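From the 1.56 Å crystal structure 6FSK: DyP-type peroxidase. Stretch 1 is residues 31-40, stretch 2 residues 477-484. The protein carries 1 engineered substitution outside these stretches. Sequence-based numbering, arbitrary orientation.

Stretch 1 (31-40) VDQFKANMAH
Stretch 2 (477-484) ALKTKFAI

Residues 31-40 form a continuous helix that runs on later in the chain, with phi between -58° and -82° and psi between -26° and -52°. The pattern of backbone hydrogen bonds begins as i to i-4, from Lys35 N to Val31 O (3.0 Å) through Met38 N to Phe34 O (2.8 Å), and then tightens to i to i-3, with Ala39 N to Ala36 O at 3.3 Å and His40 N to Asn37 O at 3.0 Å. The second stretch completes a helix at 477-481, where Lys481 N reaches Ala477 O at 2.8 Å and Phe482 N reaches Leu478 O at 3.2 Å. Phe482 (phi/psi -110/-3) leads out of it, and Ala483 (-136/157) is extended, carrying the chain across the first helix. The register is set by CA-CA distances of 4.1 Å for Lys35-Ala483 and 5.0 Å for Ala36-Ile484. Together the stretches bury 430 Å².

The polar contacts at the crossing are made by backbone atoms. Ile484 N donates to Lys35 O at 3.1 Å with an N-H...O angle of 149°, the sole direct hydrogen bond across the contact. Lys35 O also receives a CA-H...O contact from Ala483 CA (3.3 Å, 144° at H). In the reverse sense, Lys35 CA approaches Phe482 O at 3.5 Å, 145° at H. Such close approach of main chains is consistent with the short CA-CA distance. Phe482 O is buried without a hydrogen-bonding partner in the model; besides Lys35 CA it meets Met38 CB at 3.3 Å, and it lies obliquely to the Phe34 ring, 4.5 Å from CE2. A further close contact to a backbone oxygen is that of Ala39 CB with Ile484 O, at 3.7 Å.

One water adds a second polar link. It donates to Ala36 O at 2.7 Å and to Ile484 O at 3.2 Å, joining the carbonyls of the residues that are paired in the register.

The apolar packing centres on Met38, whose CA-to-CB bond points toward the second stretch. Its rotamer is m, m, m (-85°, -67°, -68°), which brings Met38 CE to 3.9 Å from Leu478 CD2 and 4.1 Å from Phe482 CB, while Met38 CB lies 4.0 Å from Ala483 CB. Leu478 is m, t; Phe482 has chi1 of -65° and chi2 of 79°, and the end of its side chain leads away. Ala39 CB comes to 4.4 Å from Ala483 CB.

Ile484, with chi1 of 62° (p) and chi2 of -168° (t), lays its side chain along the helix: CG1 is 3.6 Å from Ala36 CA and 3.9 Å from Ala36 CB, CD1 is 3.6 Å from Asp32 O, and CG2 is 4.1 Å from Lys35 CB. Lys35 points its CA-to-CB bond toward the second stretch and is nearly extended beyond chi1 (m, t, t, t). Lys35 NZ stands 3.9 Å from Lys481 O and is hydrogen-bonded elsewhere in the structure.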

ATOM      1  N   VAL A  31     -20.651  17.404 -16.144  1.00 16.99           N
ATOM      2  CA  VAL A  31     -20.492  17.734 -14.716  1.00 18.99           C
ATOM      3  C   VAL A  31     -21.862  17.800 -14.077  1.00 19.39           C
ATOM      4  O   VAL A  31     -22.123  17.251 -13.018  1.00 19.05           O
ATOM      5  CB  VAL A  31     -19.777  19.034 -14.543  1.00 21.06           C
ATOM      6  CG1 VAL A  31     -19.868  19.581 -13.087  1.00 22.15           C
ATOM      7  CG2 VAL A  31     -18.340  18.971 -15.074  1.00 24.34           C
ATOM      8  N   ASP A  32     -22.799  18.582 -14.650  1.00 21.01           N
ATOM      9  CA  ASP A  32     -24.032  18.748 -13.866  1.00 23.26           C
ATOM     10  C   ASP A  32     -24.854  17.463 -13.879  1.00 20.84           C
ATOM     11  O   ASP A  32     -25.560  17.156 -12.933  1.00 19.57           O
ATOM     12  CB  ASP A  32     -24.859  19.986 -14.331  1.00 28.00           C
ATOM     13  CG  ASP A  32     -24.128  21.324 -14.142  1.00 34.85           C
ATOM     14  OD1 ASP A  32     -23.393  21.591 -13.153  1.00 39.83           O
ATOM     15  OD2 ASP A  32     -24.319  22.190 -15.043  1.00 49.54           O
ATOM     16  N   GLN A  33     -24.784  16.640 -14.932  1.00 17.85           N
ATOM     17  CA  GLN A  33     -25.470  15.404 -14.912  1.00 16.85           C
ATOM     18  C   GLN A  33     -24.797  14.404 -13.918  1.00 16.67           C
ATOM     19  O   GLN A  33     -25.462  13.614 -13.288  1.00 16.70           O
ATOM     20  CB  GLN A  33     -25.389  14.785 -16.261  1.00 21.84           C
ATOM     21  CG  GLN A  33     -26.251  13.557 -16.363  1.00 26.07           C
ATOM     22  CD  GLN A  33     -26.245  13.008 -17.779  1.00 34.86           C
ATOM     23  OE1 GLN A  33     -25.296  13.268 -18.567  1.00 42.91           O
ATOM     24  NE2 GLN A  33     -27.281  12.280 -18.120  1.00 35.72           N
ATOM     25  N   PHE A  34     -23.478  14.498 -13.861  1.00 15.95           N
ATOM     26  CA  PHE A  34     -22.721  13.681 -12.911  1.00 15.81           C
ATOM     27  C   PHE A  34     -23.188  13.953 -11.509  1.00 16.26           C
ATOM     28  O   PHE A  34     -23.466  13.017 -10.719  1.00 15.54           O
ATOM     29  CB  PHE A  34     -21.211  13.939 -13.025  1.00 15.37           C
ATOM     30  CG  PHE A  34     -20.402  13.169 -11.993  1.00 15.03           C
ATOM     31  CD1 PHE A  34     -20.140  11.845 -12.199  1.00 14.86           C
ATOM     32  CD2 PHE A  34     -19.959  13.765 -10.820  1.00 17.04           C
ATOM     33  CE1 PHE A  34     -19.444  11.104 -11.236  1.00 15.48           C
ATOM     34  CE2 PHE A  34     -19.198  13.074  -9.915  1.00 17.06           C
ATOM     35  CZ  PHE A  34     -18.948  11.734 -10.127  1.00 15.54           C
ATOM     36  N   LYS A  35     -23.315  15.245 -11.189  1.00 17.13           N
ATOM     37  CA  LYS A  35     -23.732  15.588  -9.815  1.00 17.65           C
ATOM     38  C   LYS A  35     -25.129  15.171  -9.556  1.00 16.74           C
ATOM     39  O   LYS A  35     -25.448  14.676  -8.520  1.00 18.08           O
ATOM     40  CB  LYS A  35     -23.503  17.039  -9.529  1.00 18.09           C
ATOM     41  CG  LYS A  35     -22.068  17.496  -9.559  1.00 21.05           C
ATOM     42  CD  LYS A  35     -21.966  18.944  -9.142  1.00 24.70           C
ATOM     43  CE  LYS A  35     -20.576  19.421  -9.365  1.00 29.03           C
ATOM     44  NZ  LYS A  35     -20.252  20.695  -8.672  1.00 32.94           N
ATOM     45  N   ALA A  36     -26.040  15.246 -10.554  1.00 16.69           N
ATOM     46  CA  ALA A  36     -27.366  14.734 -10.320  1.00 18.30           C
ATOM     47  C   ALA A  36     -27.345  13.190 -10.103  1.00 17.07           C
ATOM     48  O   ALA A  36     -28.059  12.646  -9.273  1.00 17.60           O
ATOM     49  CB  ALA A  36     -28.276  15.112 -11.509  1.00 18.75           C
ATOM     50  N   ASN A  37     -26.527  12.442 -10.919  1.00 16.56           N
ATOM     51  CA  ASN A  37     -26.465  11.038 -10.807  1.00 17.27           C
ATOM     52  C   ASN A  37     -25.832  10.571  -9.429  1.00 15.61           C
ATOM     53  O   ASN A  37     -26.200   9.572  -8.832  1.00 16.02           O
ATOM     54  CB  ASN A  37     -25.619  10.459 -11.955  1.00 18.40           C
ATOM     55  CG  ASN A  37     -26.234  10.628 -13.313  1.00 17.59           C
ATOM     56  OD1 ASN A  37     -27.449  10.956 -13.484  1.00 21.98           O
ATOM     57  ND2 ASN A  37     -25.436  10.429 -14.305  1.00 14.80           N
ATOM     58  N   MET A  38     -24.925  11.399  -8.960  1.00 15.12           N
ATOM     59  CA  MET A  38     -24.241  11.159  -7.703  1.00 16.32           C
ATOM     60  C   MET A  38     -25.249  11.043  -6.580  1.00 16.32           C
ATOM     61  O   MET A  38     -25.111  10.247  -5.659  1.00 15.54           O
ATOM     62  CB  MET A  38     -23.267  12.231  -7.349  1.00 17.67           C
ATOM     63  CG  MET A  38     -21.900  12.043  -7.985  1.00 18.17           C
ATOM     64  SD  MET A  38     -20.950  10.611  -7.417  1.00 19.60           S
ATOM     65  CE  MET A  38     -20.561  11.027  -5.698  1.00 20.17           C
ATOM     66  N   ALA A  39     -26.332  11.774  -6.661  1.00 18.35           N
ATOM     67  CA  ALA A  39     -27.343  11.592  -5.604  1.00 17.68           C
ATOM     68  C   ALA A  39     -27.928  10.242  -5.427  1.00 19.00           C
ATOM     69  O   ALA A  39     -28.267   9.825  -4.330  1.00 20.59           O
ATOM     70  CB  ALA A  39     -28.451  12.634  -5.813  1.00 21.96           C
ATOM     71  N   HIS A  40     -28.048   9.505  -6.532  1.00 17.82           N
ATOM     72  CA  HIS A  40     -28.498   8.194  -6.522  1.00 18.33           C
ATOM     73  C   HIS A  40     -27.433   7.186  -6.164  1.00 16.31           C
ATOM     74  O   HIS A  40     -27.748   6.118  -5.687  1.00 17.36           O
ATOM     75  CB  HIS A  40     -29.055   7.851  -7.893  1.00 21.13           C
ATOM     76  CG  HIS A  40     -30.324   8.573  -8.161  1.00 25.54           C
ATOM     77  ND1 HIS A  40     -30.387   9.695  -8.946  1.00 31.44           N
ATOM     78  CD2 HIS A  40     -31.552   8.409  -7.612  1.00 29.40           C
ATOM     79  CE1 HIS A  40     -31.631  10.149  -8.941  1.00 29.87           C
ATOM     80  NE2 HIS A  40     -32.347   9.394  -8.127  1.00 30.00           N
ATOM     81  N   ALA A 477     -19.598  15.165   2.580  1.00 14.74           N
ATOM     82  CA  ALA A 477     -18.910  15.858   1.519  1.00 14.85           C
ATOM     83  C   ALA A 477     -19.501  15.475   0.160  1.00 15.37           C
ATOM     84  O   ALA A 477     -19.739  16.365  -0.676  1.00 16.23           O
ATOM     85  CB  ALA A 477     -17.420  15.602   1.504  1.00 15.18           C
ATOM     86  N   LEU A 478     -19.709  14.188  -0.057  1.00 14.77           N
ATOM     87  CA  LEU A 478     -20.304  13.746  -1.328  1.00 15.14           C
ATOM     88  C   LEU A 478     -21.706  14.393  -1.527  1.00 17.17           C
ATOM     89  O   LEU A 478     -22.032  14.805  -2.646  1.00 18.78           O
ATOM     90  CB  LEU A 478     -20.359  12.265  -1.433  1.00 15.58           C
ATOM     91  CG  LEU A 478     -19.038  11.491  -1.373  1.00 15.24           C
ATOM     92  CD1 LEU A 478     -19.223   9.996  -1.235  1.00 16.09           C
ATOM     93  CD2 LEU A 478     -18.247  11.773  -2.605  1.00 14.94           C
ATOM     94  N   LYS A 479     -22.497  14.423  -0.479  1.00 19.29           N
ATOM     95  CA  LYS A 479     -23.866  14.948  -0.600  1.00 20.76           C
ATOM     96  C   LYS A 479     -23.875  16.428  -0.875  1.00 23.61           C
ATOM     97  O   LYS A 479     -24.706  16.901  -1.669  1.00 25.80           O
ATOM     98  CB  LYS A 479     -24.686  14.613   0.633  1.00 21.95           C
ATOM     99  CG  LYS A 479     -25.095  13.161   0.810  1.00 25.48           C
ATOM    100  CD  LYS A 479     -25.895  13.033   2.103  1.00 29.51           C
ATOM    101  CE  LYS A 479     -26.036  11.681   2.708  1.00 33.73           C
ATOM    102  NZ  LYS A 479     -26.934  10.813   1.971  1.00 40.45           N
ATOM    103  N   THR A 480     -22.938  17.158  -0.305  1.00 22.09           N
ATOM    104  CA  THR A 480     -22.944  18.615  -0.415  1.00 22.17           C
ATOM    105  C   THR A 480     -22.101  19.217  -1.502  1.00 23.06           C
ATOM    106  O   THR A 480     -22.378  20.355  -2.014  1.00 22.86           O
ATOM    107  CB  THR A 480     -22.519  19.248   0.942  1.00 25.01           C
ATOM    108  OG1 THR A 480     -21.192  18.844   1.317  1.00 26.49           O
ATOM    109  CG2 THR A 480     -23.451  18.847   1.996  1.00 24.43           C
ATOM    110  N   LYS A 481     -20.997  18.565  -1.881  1.00 20.40           N
ATOM    111  CA  LYS A 481     -20.104  19.119  -2.876  1.00 20.04           C
ATOM    112  C   LYS A 481     -20.091  18.372  -4.205  1.00 19.39           C
ATOM    113  O   LYS A 481     -19.687  18.950  -5.212  1.00 20.05           O
ATOM    114  CB  LYS A 481     -18.667  19.191  -2.374  1.00 23.46           C
ATOM    115  CG  LYS A 481     -18.484  19.959  -1.075  1.00 25.29           C
ATOM    116  CD  LYS A 481     -18.723  21.458  -1.217  1.00 28.89           C
ATOM    117  CE  LYS A 481     -17.665  22.111  -2.098  1.00 33.39           C
ATOM    118  NZ  LYS A 481     -17.722  23.599  -2.031  1.00 37.15           N
ATOM    119  N   PHE A 482     -20.488  17.112  -4.168  1.00 20.75           N
ATOM    120  CA  PHE A 482     -20.385  16.245  -5.349  1.00 19.06           C
ATOM    121  C   PHE A 482     -21.768  15.903  -5.954  1.00 21.06           C
ATOM    122  O   PHE A 482     -21.828  15.137  -6.911  1.00 24.48           O
ATOM    123  CB  PHE A 482     -19.627  14.968  -5.026  1.00 18.25           C
ATOM    124  CG  PHE A 482     -18.202  15.214  -4.681  1.00 16.84           C
ATOM    125  CD1 PHE A 482     -17.839  15.665  -3.409  1.00 18.64           C
ATOM    126  CD2 PHE A 482     -17.172  14.936  -5.545  1.00 15.13           C
ATOM    127  CE1 PHE A 482     -16.488  15.876  -3.081  1.00 15.90           C
ATOM    128  CE2 PHE A 482     -15.906  15.197  -5.262  1.00 13.94           C
ATOM    129  CZ  PHE A 482     -15.477  15.634  -4.008  1.00 17.04           C
ATOM    130  N   ALA A 483     -22.878  16.335  -5.351  1.00 22.08           N
ATOM    131  CA  ALA A 483     -24.221  15.876  -5.722  1.00 21.84           C
ATOM    132  C   ALA A 483     -25.166  17.074  -5.779  1.00 25.43           C
ATOM    133  O   ALA A 483     -24.921  18.066  -5.126  1.00 26.97           O
ATOM    134  CB  ALA A 483     -24.775  14.891  -4.724  1.00 22.03           C
ATOM    135  N   ILE A 484     -26.253  16.928  -6.533  1.00 27.07           N
ATOM    136  CA  ILE A 484     -27.341  17.965  -6.514  1.00 32.00           C
ATOM    137  C   ILE A 484     -28.668  17.297  -6.257  1.00 33.37           C
ATOM    138  O   ILE A 484     -28.884  16.217  -6.820  1.00 36.73           O
ATOM    139  CB  ILE A 484     -27.390  18.860  -7.788  1.00 36.30           C
ATOM    140  CG1 ILE A 484     -27.662  18.056  -9.051  1.00 43.12           C
ATOM    141  CG2 ILE A 484     -26.133  19.745  -7.899  1.00 34.11           C
ATOM    142  CD1 ILE A 484     -27.442  18.800 -10.364  1.00 48.85           C
TER
HETATM  143  O   HOH W   1     -30.370  13.875  -8.447  1.00 38.75           O